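Long-range contacts in extracellular sialidase/neuraminidase, putative (Aspergillus fumigatus, PDB 2XZI), which probably hydrolyses glycosidic bonds to terminal sialic acids, acting as a KDNase that releases deaminoneuraminic acid (KDN): residues I191-G196 and I232-D237; G196-P201 and R216-Q221; P288-F293 and V307-D312; K317-R322 and W379-P384. All coordinates share one frame; numbering follows the deposited sequence.

Contact 1: residues I191-G196 and I232-D237; sequences IRLTTG and IVQTPD
Gln234 carries this contact: both ends of its side-chain amide meet Thr194. Its oxygen OE1 accepts from the backbone N of Thr194 at 2.9 Å, a fairly straight bond (162°) that arrives in the amide plane, on a lone pair. A water gives OE1 a second donor, and the same water donates to Arg192 O at 2.8 Å, so it ties that strand end to the amide. The nitrogen NE2 of Gln234 reaches Thr194 OG1 at 3.0 Å, with the hydroxyl tilted somewhat out of the amide plane, and also donates to Gly238 O. A glutamine suits the site because one flat group must accept and donate at once. With CG anti to the backbone N (chi1 -168°) and the chain extended beyond it, the amide spans the gap between the strands.

The strands concerned, 191-192 and 230-234, begin successive antiparallel sheets, neighbouring blades of the sialidase beta-propeller, and their touching parts run nearly parallel. No backbone bonds join them, so side chains do the joining. Nearer the start of both strands, Ile191 CD1 packs against Ile232 CG1 at 3.8 Å, the two branched chains crossing at about a right angle, while Ile191 CG2 rests on Ile232 O.

Thr194 stands in a type I turn that Gly196 N closes onto Leu193 O at 2.9 Å; Gly196, with positive phi, suits the turn's last position. Arg192 points away, its NE paired with Asp111.

Contact 2: residues G196-P201 and R216-Q221; sequences GELVIP and RTWSVQ. With NO2 (nitrite ion), chain H.
Arg216 leaves its backbone with CG beside the N and anti to the carbonyl carbon (chi1 -59°), then bends again at CD (chi2 -68°), and its guanidinium ends against Gly196 and Leu198. The two segments belong to one four-stranded antiparallel blade of the propeller: 198-202 is its second strand and 217-222 its fourth, an edge strand. Strand 205-210 lies between them, so the meeting is made by side chains of 216-221 that reach past it to side chains and one backbone carbonyl of 196-201, not by backbone pairing.

Both terminal nitrogens of Arg216 grip one acceptor, Gly196 O, NH2 at 2.8 Å and NH1 at 2.9 Å. The oxygen sits in the guanidinium plane, and because it is shared, both bonds are bent at the hydrogen. NH2 also forms a salt bridge with Asp110, which probably balances the charge of this buried group.

Leu198 crosses the arginine at about a right angle. Its CG lies over one guanidinium face, offset toward the rim, and CD2 comes to 3.7 Å from NH2, so an apolar branched chain covers the flat group. Further along, Trp218 brings its six-membered ring up to both strand residues: CH2 is 4.0 Å from Leu198 CD1, and CZ3 is 3.7 Å from Ile200 CD1. The indole also meets Tyr116 and Phe118 edge-to-face, which joins the outer strand to the preceding blade. On the 217-222 strand, a nitrite ion, probably from the crystallisation liquor and also held by Arg210 NH1, accepts through O2 from Ser219 OG at 3.0 Å.

Contact 3: residues P288-F293 and V307-D312; sequences PARTIF and VRISYD
Arg290 and Tyr311 lie side by side and point the same way, the arginine CG touching Tyr311 CE1 at 3.7 Å. The guanidinium and ring planes stand 61° apart, so this is alkyl packing beside an aromatic ring and not a flat stack. Their polar ends share a partner, Asp3, which forms a salt bridge with Arg290 NH2 and a hydrogen bond with Tyr311 OH. Pro288 CB adds an apolar touch at Tyr311 CD1.

Next along, Ile292 runs alongside both Val307 and Ile309. Its CG2 meets Val307 CG2 at 3.5 Å, and its CD1 reaches Ile309 CG1 at 3.9 Å; beta-branched residues fill this sheet face closely, and helix 377-381 covers it. The backbones form a beta hairpin, the two middle strands of a four-stranded propeller blade, in which Thr291 with Ser310 and Phe293 with Arg308 are antiparallel hydrogen-bonded pairs and Ile292 with Ile309 is a non-hydrogen-bonded one.

On the other face, Thr291 OG1 donates to a water at 2.7 Å that in turn donates to Ser310 O and Asp312 O. Ser310, its OG anti to the backbone N (chi1 178°), accepts from Asp312 N at 3.1 Å in an ST turn that ends the strand, and OG is also hydrogen-bonded to Lys317 O.

Contact 4: residues K317-R322 and W379-P384; sequences KFNYGR and WILNGP
Arg322 NH1 donates to Trp379 O at 2.8 Å, a nearly straight bond (166°) with the oxygen in the guanidinium plane. The side chain, extended from CG to NE, crosses that of Trp379 at about a right angle, and its guanidinium lies flat on the indole, the planes 11° apart. Arg322 CZ is 4.0 Å from the centroid of the five-membered ring, a cation-pi contact, while CD makes a CH-pi contact with the six-membered ring at 3.4 Å from its centroid. An arginine serves well here because its methylenes and its charged plane can both use one broad aromatic face.

The opposite guanidinium face meets Gly383, whose CA is 3.5 Å from NE; glycine, without a side chain, allows so close an approach. NE forms a salt bridge with Asp326.

Alongside, Ile380 CG2 packs on Gly321 CA at 4.1 Å. Helix 377-381 thus rests on one blade: Ile380 and Leu381 touch Val307 and Ile309 of strand 305-310, and Asn319 OD1 accepts from Ile309 N, so 317-322 runs along the edge of that strand while the helix packs on the side carrying Val307 and Ile309.

From the N terminus, contact 1 opens at residues 191-196 and closes at 232-237, joining the first strands of two successive blades. Contact 2 shares Gly196 with it and falls wholly within that span, linking the second and fourth strands of the earlier blade. Contact 3 follows in series, closing a hairpin at 288-312; its Thr291 and Ala289 pack against Val233 and Pro236 of contact 1, so a third blade leans on the second. Contact 4 comes last in series and closes the longest loop, 317-384, bringing the C-terminal helix onto contact 3's blade. Ser310 OG and Asp312 OD2 bond to Lys317 between the two, whereas contacts 2 and 4 lie about 32 Å apart, centre to centre.

Contact 1: residues I191-G196 and I232-D237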
# COMPACT_ATOMS: atom_id res chain seq x y z
N ILE A 191 6.62 -3.28 -8.51
CA ILE A 191 7.07 -4.64 -8.81
C ILE A 191 8.30 -4.65 -9.68
O ILE A 191 8.63 -3.65 -10.32
CB ILE A 191 5.95 -5.47 -9.52
CG1 ILE A 191 5.57 -4.81 -10.86
CG2 ILE A 191 4.76 -5.67 -8.57
CD1 ILE A 191 4.52 -5.56 -11.63
N ARG A 192 8.98 -5.79 -9.69
CA ARG A 192 10.07 -6.07 -10.63
C ARG A 192 9.61 -7.18 -11.55
O ARG A 192 9.17 -8.25 -11.08
CB ARG A 192 11.34 -6.46 -9.86
CG ARG A 192 12.61 -6.60 -10.70
CD ARG A 192 12.84 -8.05 -11.09
NE ARG A 192 14.23 -8.31 -11.50
CZ ARG A 192 14.60 -9.37 -12.22
NH1 ARG A 192 13.72 -10.27 -12.63
NH2 ARG A 192 15.88 -9.52 -12.54
N LEU A 193 9.75 -6.96 -12.86
CA LEU A 193 9.27 -7.89 -13.87
C LEU A 193 10.26 -9.02 -14.12
O LEU A 193 11.46 -8.86 -13.88
CB LEU A 193 9.01 -7.15 -15.18
CG LEU A 193 8.09 -5.93 -15.09
CD1 LEU A 193 7.81 -5.39 -16.50
CD2 LEU A 193 6.76 -6.30 -14.44
N THR A 194 9.75 -10.14 -14.63
CA THR A 194 10.61 -11.24 -15.05
C THR A 194 11.68 -10.72 -16.02
O THR A 194 12.81 -11.16 -15.97
CB THR A 194 9.80 -12.38 -15.72
OG1 THR A 194 9.03 -11.84 -16.80
CG2 THR A 194 8.88 -13.04 -14.70
N THR A 195 11.32 -9.77 -16.87
CA THR A 195 12.25 -9.19 -17.85
C THR A 195 13.22 -8.12 -17.30
O THR A 195 14.09 -7.62 -18.03
CB THR A 195 11.47 -8.64 -19.03
OG1 THR A 195 10.34 -7.91 -18.55
CG2 THR A 195 10.97 -9.78 -19.90
N GLY A 196 13.06 -7.77 -16.03
CA GLY A 196 14.05 -6.96 -15.31
C GLY A 196 13.68 -5.53 -14.97
O GLY A 196 14.36 -4.90 -14.15
N ILE A 232 -0.47 -2.83 -9.47
CA ILE A 232 0.14 -3.48 -10.62
C ILE A 232 0.63 -4.87 -10.24
O ILE A 232 1.16 -5.09 -9.13
CB ILE A 232 1.31 -2.61 -11.19
CG1 ILE A 232 1.79 -3.12 -12.56
CG2 ILE A 232 2.50 -2.54 -10.22
CD1 ILE A 232 0.96 -2.64 -13.72
N VAL A 233 0.44 -5.82 -11.15
CA VAL A 233 1.03 -7.15 -11.01
C VAL A 233 1.41 -7.66 -12.39
O VAL A 233 0.84 -7.24 -13.40
CB VAL A 233 0.09 -8.14 -10.25
CG1 VAL A 233 -0.91 -8.81 -11.21
CG2 VAL A 233 0.89 -9.20 -9.47
N GLN A 234 2.39 -8.56 -12.40
CA GLN A 234 2.70 -9.30 -13.60
C GLN A 234 2.02 -10.65 -13.44
O GLN A 234 2.27 -11.37 -12.49
CB GLN A 234 4.21 -9.49 -13.75
CG GLN A 234 4.60 -9.99 -15.12
CD GLN A 234 6.09 -10.19 -15.29
OE1 GLN A 234 6.87 -10.24 -14.31
NE2 GLN A 234 6.50 -10.32 -16.54
N THR A 235 1.11 -10.93 -14.36
CA THR A 235 0.29 -12.14 -14.32
C THR A 235 1.13 -13.33 -14.79
O THR A 235 2.23 -13.13 -15.32
CB THR A 235 -1.04 -11.95 -15.09
OG1 THR A 235 -0.80 -11.30 -16.34
CG2 THR A 235 -1.98 -11.06 -14.28
N PRO A 236 0.65 -14.57 -14.55
CA PRO A 236 1.49 -15.71 -14.90
C PRO A 236 1.89 -15.77 -16.38
O PRO A 236 2.97 -16.25 -16.68
CB PRO A 236 0.63 -16.91 -14.49
CG PRO A 236 -0.20 -16.38 -13.34
CD PRO A 236 -0.53 -14.98 -13.77
N ASP A 237 1.04 -15.25 -17.26
CA ASP A 237 1.38 -15.12 -18.69
C ASP A 237 2.50 -14.11 -19.01
O ASP A 237 2.92 -14.01 -20.17
CB ASP A 237 0.11 -14.86 -19.54
CG ASP A 237 -0.57 -13.53 -19.21
OD1 ASP A 237 -0.02 -12.75 -18.40
OD2 ASP A 237 -1.68 -13.25 -19.73
O HOH W 1 6.69 -9.44 -11.48

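Contact 2: residues G196-P201 and R216-Q221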
# COMPACT_ATOMS: atom_id res chain seq x y z
N GLY A 196 13.06 -7.77 -16.03
CA GLY A 196 14.05 -6.96 -15.31
C GLY A 196 13.68 -5.53 -14.97
O GLY A 196 14.36 -4.90 -14.15
N GLU A 197 12.63 -5.01 -15.60
CA GLU A 197 12.20 -3.62 -15.34
C GLU A 197 11.43 -3.48 -14.03
O GLU A 197 10.87 -4.45 -13.51
CB GLU A 197 11.30 -3.09 -16.47
CG GLU A 197 11.89 -3.16 -17.88
CD GLU A 197 11.64 -4.49 -18.58
OE1 GLU A 197 11.16 -5.46 -17.94
OE2 GLU A 197 11.93 -4.54 -19.80
N LEU A 198 11.43 -2.26 -13.49
CA LEU A 198 10.54 -1.93 -12.37
C LEU A 198 9.29 -1.25 -12.90
O LEU A 198 9.35 -0.47 -13.85
CB LEU A 198 11.22 -1.01 -11.37
CG LEU A 198 12.54 -1.49 -10.76
CD1 LEU A 198 13.03 -0.52 -9.70
CD2 LEU A 198 12.38 -2.87 -10.15
N VAL A 199 8.15 -1.53 -12.27
CA VAL A 199 6.91 -0.84 -12.61
C VAL A 199 6.26 -0.40 -11.31
O VAL A 199 5.98 -1.23 -10.42
CB VAL A 199 5.91 -1.72 -13.41
CG1 VAL A 199 4.71 -0.88 -13.83
CG2 VAL A 199 6.56 -2.30 -14.64
N ILE A 200 6.03 0.91 -11.22
CA ILE A 200 5.40 1.54 -10.07
C ILE A 200 4.07 2.15 -10.51
O ILE A 200 4.04 2.98 -11.43
CB ILE A 200 6.35 2.59 -9.42
CG1 ILE A 200 7.68 1.94 -8.99
CG2 ILE A 200 5.66 3.31 -8.26
CD1 ILE A 200 8.77 1.81 -10.11
N PRO A 201 2.96 1.74 -9.88
CA PRO A 201 1.68 2.29 -10.32
C PRO A 201 1.46 3.67 -9.74
O PRO A 201 1.79 3.92 -8.59
CB PRO A 201 0.66 1.30 -9.73
CG PRO A 201 1.32 0.82 -8.46
CD PRO A 201 2.81 0.78 -8.77
N ARG A 216 18.40 3.04 -11.48
CA ARG A 216 17.46 3.03 -12.60
C ARG A 216 17.26 4.38 -13.23
O ARG A 216 17.37 5.41 -12.57
CB ARG A 216 16.10 2.51 -12.13
CG ARG A 216 16.13 1.10 -11.54
CD ARG A 216 16.45 0.01 -12.56
NE ARG A 216 16.15 -1.28 -11.97
CZ ARG A 216 15.78 -2.36 -12.65
NH1 ARG A 216 15.68 -2.32 -13.98
NH2 ARG A 216 15.51 -3.48 -11.99
N THR A 217 16.96 4.36 -14.52
CA THR A 217 16.41 5.53 -15.17
C THR A 217 14.90 5.37 -15.27
O THR A 217 14.38 4.27 -15.55
CB THR A 217 17.07 5.78 -16.52
OG1 THR A 217 16.96 4.60 -17.30
CG2 THR A 217 18.55 6.08 -16.32
N TRP A 218 14.19 6.46 -15.01
CA TRP A 218 12.75 6.43 -14.90
C TRP A 218 12.10 7.05 -16.12
O TRP A 218 12.63 8.00 -16.70
CB TRP A 218 12.27 7.15 -13.63
CG TRP A 218 12.98 6.73 -12.39
CD1 TRP A 218 13.96 7.44 -11.72
CD2 TRP A 218 12.79 5.52 -11.65
NE1 TRP A 218 14.39 6.72 -10.63
CE2 TRP A 218 13.69 5.54 -10.56
CE3 TRP A 218 11.95 4.41 -11.82
CZ2 TRP A 218 13.76 4.51 -9.62
CZ3 TRP A 218 12.03 3.36 -10.87
CH2 TRP A 218 12.94 3.43 -9.79
N SER A 219 10.95 6.51 -16.49
CA SER A 219 10.13 7.14 -17.53
C SER A 219 8.65 6.93 -17.20
O SER A 219 8.32 6.17 -16.27
CB SER A 219 10.46 6.56 -18.90
OG SER A 219 10.19 5.18 -18.94
N VAL A 220 7.78 7.62 -17.92
CA VAL A 220 6.35 7.55 -17.66
C VAL A 220 5.62 6.84 -18.79
O VAL A 220 5.79 7.18 -19.97
CB VAL A 220 5.73 8.95 -17.49
CG1 VAL A 220 4.22 8.85 -17.31
CG2 VAL A 220 6.37 9.69 -16.33
N GLN A 221 4.80 5.86 -18.42
CA GLN A 221 3.88 5.21 -19.34
C GLN A 221 2.48 5.73 -19.04
O GLN A 221 1.86 5.36 -18.02
CB GLN A 221 3.96 3.70 -19.18
CG GLN A 221 2.96 2.96 -20.05
CD GLN A 221 2.94 1.47 -19.80
OE1 GLN A 221 2.92 1.01 -18.66
NE2 GLN A 221 2.91 0.69 -20.89
N NO2 H . 7.18 3.40 -21.37
O1 NO2 H . 7.15 1.94 -21.46
O2 NO2 H . 8.52 3.85 -21.00

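Contact 3: residues P288-F293 and V307-D312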
# COMPACT_ATOMS: atom_id res chain seq x y z
N PRO A 288 0.84 -24.80 -9.26
CA PRO A 288 -0.09 -23.90 -9.95
C PRO A 288 0.28 -22.44 -9.68
O PRO A 288 0.45 -22.05 -8.53
CB PRO A 288 -1.45 -24.25 -9.33
CG PRO A 288 -1.12 -24.80 -7.97
CD PRO A 288 0.31 -25.26 -7.96
N ALA A 289 0.41 -21.65 -10.75
CA ALA A 289 0.72 -20.23 -10.62
C ALA A 289 -0.42 -19.50 -9.91
O ALA A 289 -1.59 -19.81 -10.15
CB ALA A 289 0.97 -19.63 -11.98
N ARG A 290 -0.07 -18.55 -9.04
CA ARG A 290 -1.08 -17.85 -8.24
C ARG A 290 -0.83 -16.35 -8.16
O ARG A 290 0.31 -15.91 -7.96
CB ARG A 290 -1.12 -18.42 -6.81
CG ARG A 290 -1.39 -19.95 -6.72
CD ARG A 290 -1.45 -20.40 -5.27
NE ARG A 290 -1.20 -21.82 -4.99
CZ ARG A 290 0.01 -22.37 -4.86
NH1 ARG A 290 1.12 -21.65 -5.04
NH2 ARG A 290 0.11 -23.65 -4.55
N THR A 291 -1.91 -15.58 -8.30
CA THR A 291 -1.95 -14.16 -8.00
C THR A 291 -2.90 -14.02 -6.83
O THR A 291 -3.96 -14.68 -6.79
CB THR A 291 -2.49 -13.34 -9.19
OG1 THR A 291 -1.73 -13.61 -10.37
CG2 THR A 291 -2.42 -11.85 -8.92
N ILE A 292 -2.51 -13.18 -5.87
CA ILE A 292 -3.29 -12.89 -4.67
C ILE A 292 -3.86 -11.46 -4.77
O ILE A 292 -3.19 -10.54 -5.24
CB ILE A 292 -2.41 -12.99 -3.38
CG1 ILE A 292 -1.42 -14.17 -3.39
CG2 ILE A 292 -3.32 -12.97 -2.13
CD1 ILE A 292 -2.06 -15.58 -3.51
N PHE A 293 -5.11 -11.30 -4.34
CA PHE A 293 -5.76 -9.99 -4.31
C PHE A 293 -6.42 -9.75 -2.96
O PHE A 293 -6.96 -10.69 -2.36
CB PHE A 293 -6.80 -9.86 -5.43
CG PHE A 293 -7.44 -8.51 -5.49
CD1 PHE A 293 -6.74 -7.40 -5.96
CD2 PHE A 293 -8.75 -8.32 -5.05
CE1 PHE A 293 -7.31 -6.14 -6.01
CE2 PHE A 293 -9.34 -7.05 -5.08
CZ PHE A 293 -8.61 -5.96 -5.57
N VAL A 307 -9.29 -11.79 1.19
CA VAL A 307 -8.10 -12.15 0.41
C VAL A 307 -8.47 -13.28 -0.54
O VAL A 307 -9.18 -14.20 -0.13
CB VAL A 307 -6.89 -12.49 1.34
CG1 VAL A 307 -7.13 -13.78 2.16
CG2 VAL A 307 -5.62 -12.58 0.51
N ARG A 308 -8.00 -13.21 -1.79
CA ARG A 308 -8.39 -14.14 -2.84
C ARG A 308 -7.21 -14.63 -3.65
O ARG A 308 -6.17 -13.95 -3.72
CB ARG A 308 -9.32 -13.44 -3.82
CG ARG A 308 -10.58 -12.83 -3.22
CD ARG A 308 -11.25 -12.08 -4.33
NE ARG A 308 -12.37 -11.23 -3.96
CZ ARG A 308 -13.64 -11.54 -4.17
NH1 ARG A 308 -13.97 -12.73 -4.69
NH2 ARG A 308 -14.58 -10.66 -3.86
N ILE A 309 -7.41 -15.76 -4.34
CA ILE A 309 -6.42 -16.36 -5.24
C ILE A 309 -6.99 -16.48 -6.65
O ILE A 309 -8.15 -16.90 -6.83
CB ILE A 309 -5.94 -17.75 -4.76
CG1 ILE A 309 -5.30 -17.68 -3.35
CG2 ILE A 309 -4.99 -18.40 -5.77
CD1 ILE A 309 -5.29 -19.02 -2.57
N SER A 310 -6.18 -16.12 -7.65
CA SER A 310 -6.51 -16.49 -9.03
C SER A 310 -5.45 -17.43 -9.56
O SER A 310 -4.26 -17.18 -9.36
CB SER A 310 -6.59 -15.27 -9.95
OG SER A 310 -6.87 -15.69 -11.29
N TYR A 311 -5.89 -18.46 -10.28
CA TYR A 311 -5.00 -19.39 -10.97
C TYR A 311 -4.92 -19.08 -12.47
O TYR A 311 -4.20 -19.77 -13.21
CB TYR A 311 -5.50 -20.82 -10.78
CG TYR A 311 -5.56 -21.23 -9.33
CD1 TYR A 311 -4.40 -21.62 -8.67
CD2 TYR A 311 -6.76 -21.21 -8.62
CE1 TYR A 311 -4.43 -22.01 -7.33
CE2 TYR A 311 -6.80 -21.59 -7.28
CZ TYR A 311 -5.64 -21.98 -6.65
OH TYR A 311 -5.70 -22.36 -5.33
N ASP A 312 -5.63 -18.06 -12.91
CA ASP A 312 -5.70 -17.73 -14.35
C ASP A 312 -4.43 -17.05 -14.83
O ASP A 312 -3.87 -16.20 -14.13
CB ASP A 312 -6.90 -16.84 -14.65
CG ASP A 312 -8.23 -17.55 -14.49
OD1 ASP A 312 -8.30 -18.79 -14.68
OD2 ASP A 312 -9.21 -16.86 -14.18
O HOH W 2 -2.45 -21.40 -12.15
O HOH W 3 -2.99 -15.74 -11.50

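Contact 4: residues K317-R322 and W379-P384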
# COMPACT_ATOMS: atom_id res chain seq x y z
N LYS A 317 -10.26 -14.36 -13.28
CA LYS A 317 -11.18 -14.64 -12.19
C LYS A 317 -10.43 -15.01 -10.93
O LYS A 317 -9.50 -15.83 -10.95
CB LYS A 317 -12.16 -15.77 -12.55
CG LYS A 317 -13.35 -15.85 -11.60
CD LYS A 317 -14.24 -17.06 -11.87
CE LYS A 317 -15.54 -16.95 -11.08
NZ LYS A 317 -15.31 -16.73 -9.62
N PHE A 318 -10.86 -14.41 -9.82
CA PHE A 318 -10.41 -14.79 -8.49
C PHE A 318 -11.47 -15.64 -7.80
O PHE A 318 -12.68 -15.49 -8.06
CB PHE A 318 -10.10 -13.55 -7.65
CG PHE A 318 -8.84 -12.84 -8.05
CD1 PHE A 318 -8.82 -12.00 -9.15
CD2 PHE A 318 -7.67 -13.04 -7.34
CE1 PHE A 318 -7.65 -11.36 -9.55
CE2 PHE A 318 -6.49 -12.41 -7.73
CZ PHE A 318 -6.47 -11.57 -8.84
N ASN A 319 -11.03 -16.54 -6.92
CA ASN A 319 -11.95 -17.35 -6.13
C ASN A 319 -12.64 -16.48 -5.07
O ASN A 319 -12.37 -15.28 -4.97
CB ASN A 319 -11.28 -18.60 -5.53
CG ASN A 319 -10.15 -18.28 -4.50
OD1 ASN A 319 -9.94 -17.14 -4.08
ND2 ASN A 319 -9.45 -19.34 -4.09
N TYR A 320 -13.54 -17.08 -4.30
CA TYR A 320 -14.18 -16.35 -3.22
C TYR A 320 -13.13 -15.90 -2.20
O TYR A 320 -13.17 -14.76 -1.72
CB TYR A 320 -15.24 -17.23 -2.55
CG TYR A 320 -15.97 -16.55 -1.41
CD1 TYR A 320 -15.37 -16.42 -0.15
CD2 TYR A 320 -17.25 -16.03 -1.59
CE1 TYR A 320 -16.01 -15.78 0.89
CE2 TYR A 320 -17.91 -15.39 -0.52
CZ TYR A 320 -17.27 -15.28 0.71
OH TYR A 320 -17.88 -14.65 1.78
N GLY A 321 -12.22 -16.81 -1.87
CA GLY A 321 -11.14 -16.52 -0.94
C GLY A 321 -11.59 -16.69 0.49
O GLY A 321 -12.38 -17.60 0.79
N ARG A 322 -11.09 -15.83 1.36
CA ARG A 322 -11.44 -15.90 2.77
C ARG A 322 -11.58 -14.51 3.38
O ARG A 322 -10.78 -13.62 3.12
CB ARG A 322 -10.43 -16.74 3.55
CG ARG A 322 -10.91 -17.11 4.95
CD ARG A 322 -10.12 -18.23 5.57
NE ARG A 322 -10.84 -18.73 6.74
CZ ARG A 322 -10.51 -19.82 7.43
NH1 ARG A 322 -9.47 -20.56 7.08
NH2 ARG A 322 -11.27 -20.18 8.46
N TRP A 379 -4.54 -21.50 4.76
CA TRP A 379 -5.55 -20.76 5.50
C TRP A 379 -6.61 -20.17 4.56
O TRP A 379 -7.81 -20.28 4.82
CB TRP A 379 -4.93 -19.68 6.40
CG TRP A 379 -5.96 -18.98 7.21
CD1 TRP A 379 -6.48 -19.38 8.40
CD2 TRP A 379 -6.62 -17.75 6.88
NE1 TRP A 379 -7.42 -18.48 8.84
CE2 TRP A 379 -7.52 -17.46 7.93
CE3 TRP A 379 -6.53 -16.86 5.80
CZ2 TRP A 379 -8.33 -16.32 7.93
CZ3 TRP A 379 -7.32 -15.71 5.81
CH2 TRP A 379 -8.21 -15.45 6.87
N ILE A 380 -6.19 -19.57 3.45
CA ILE A 380 -7.15 -19.02 2.50
C ILE A 380 -8.04 -20.12 1.93
O ILE A 380 -9.26 -19.98 1.89
CB ILE A 380 -6.46 -18.31 1.32
CG1 ILE A 380 -5.53 -17.20 1.83
CG2 ILE A 380 -7.50 -17.73 0.37
CD1 ILE A 380 -4.69 -16.51 0.71
N LEU A 381 -7.40 -21.20 1.47
CA LEU A 381 -8.09 -22.30 0.77
C LEU A 381 -9.05 -23.11 1.63
O LEU A 381 -10.00 -23.70 1.11
CB LEU A 381 -7.07 -23.22 0.09
CG LEU A 381 -6.28 -22.55 -1.02
CD1 LEU A 381 -5.04 -23.39 -1.35
CD2 LEU A 381 -7.16 -22.29 -2.24
N ASN A 382 -8.81 -23.14 2.93
CA ASN A 382 -9.68 -23.85 3.86
C ASN A 382 -10.79 -22.97 4.44
O ASN A 382 -11.48 -23.36 5.39
CB ASN A 382 -8.83 -24.54 4.93
CG ASN A 382 -8.15 -25.79 4.37
OD1 ASN A 382 -8.82 -26.78 4.08
ND2 ASN A 382 -6.83 -25.74 4.21
N GLY A 383 -10.99 -21.79 3.85
CA GLY A 383 -12.07 -20.89 4.24
C GLY A 383 -13.42 -21.53 3.98
O GLY A 383 -13.56 -22.32 3.04
N PRO A 384 -14.43 -21.20 4.80
CA PRO A 384 -15.75 -21.84 4.77
C PRO A 384 -16.60 -21.47 3.54
O PRO A 384 -17.64 -22.08 3.33
CB PRO A 384 -16.41 -21.32 6.05
CG PRO A 384 -15.81 -20.00 6.25
CD PRO A 384 -14.36 -20.18 5.86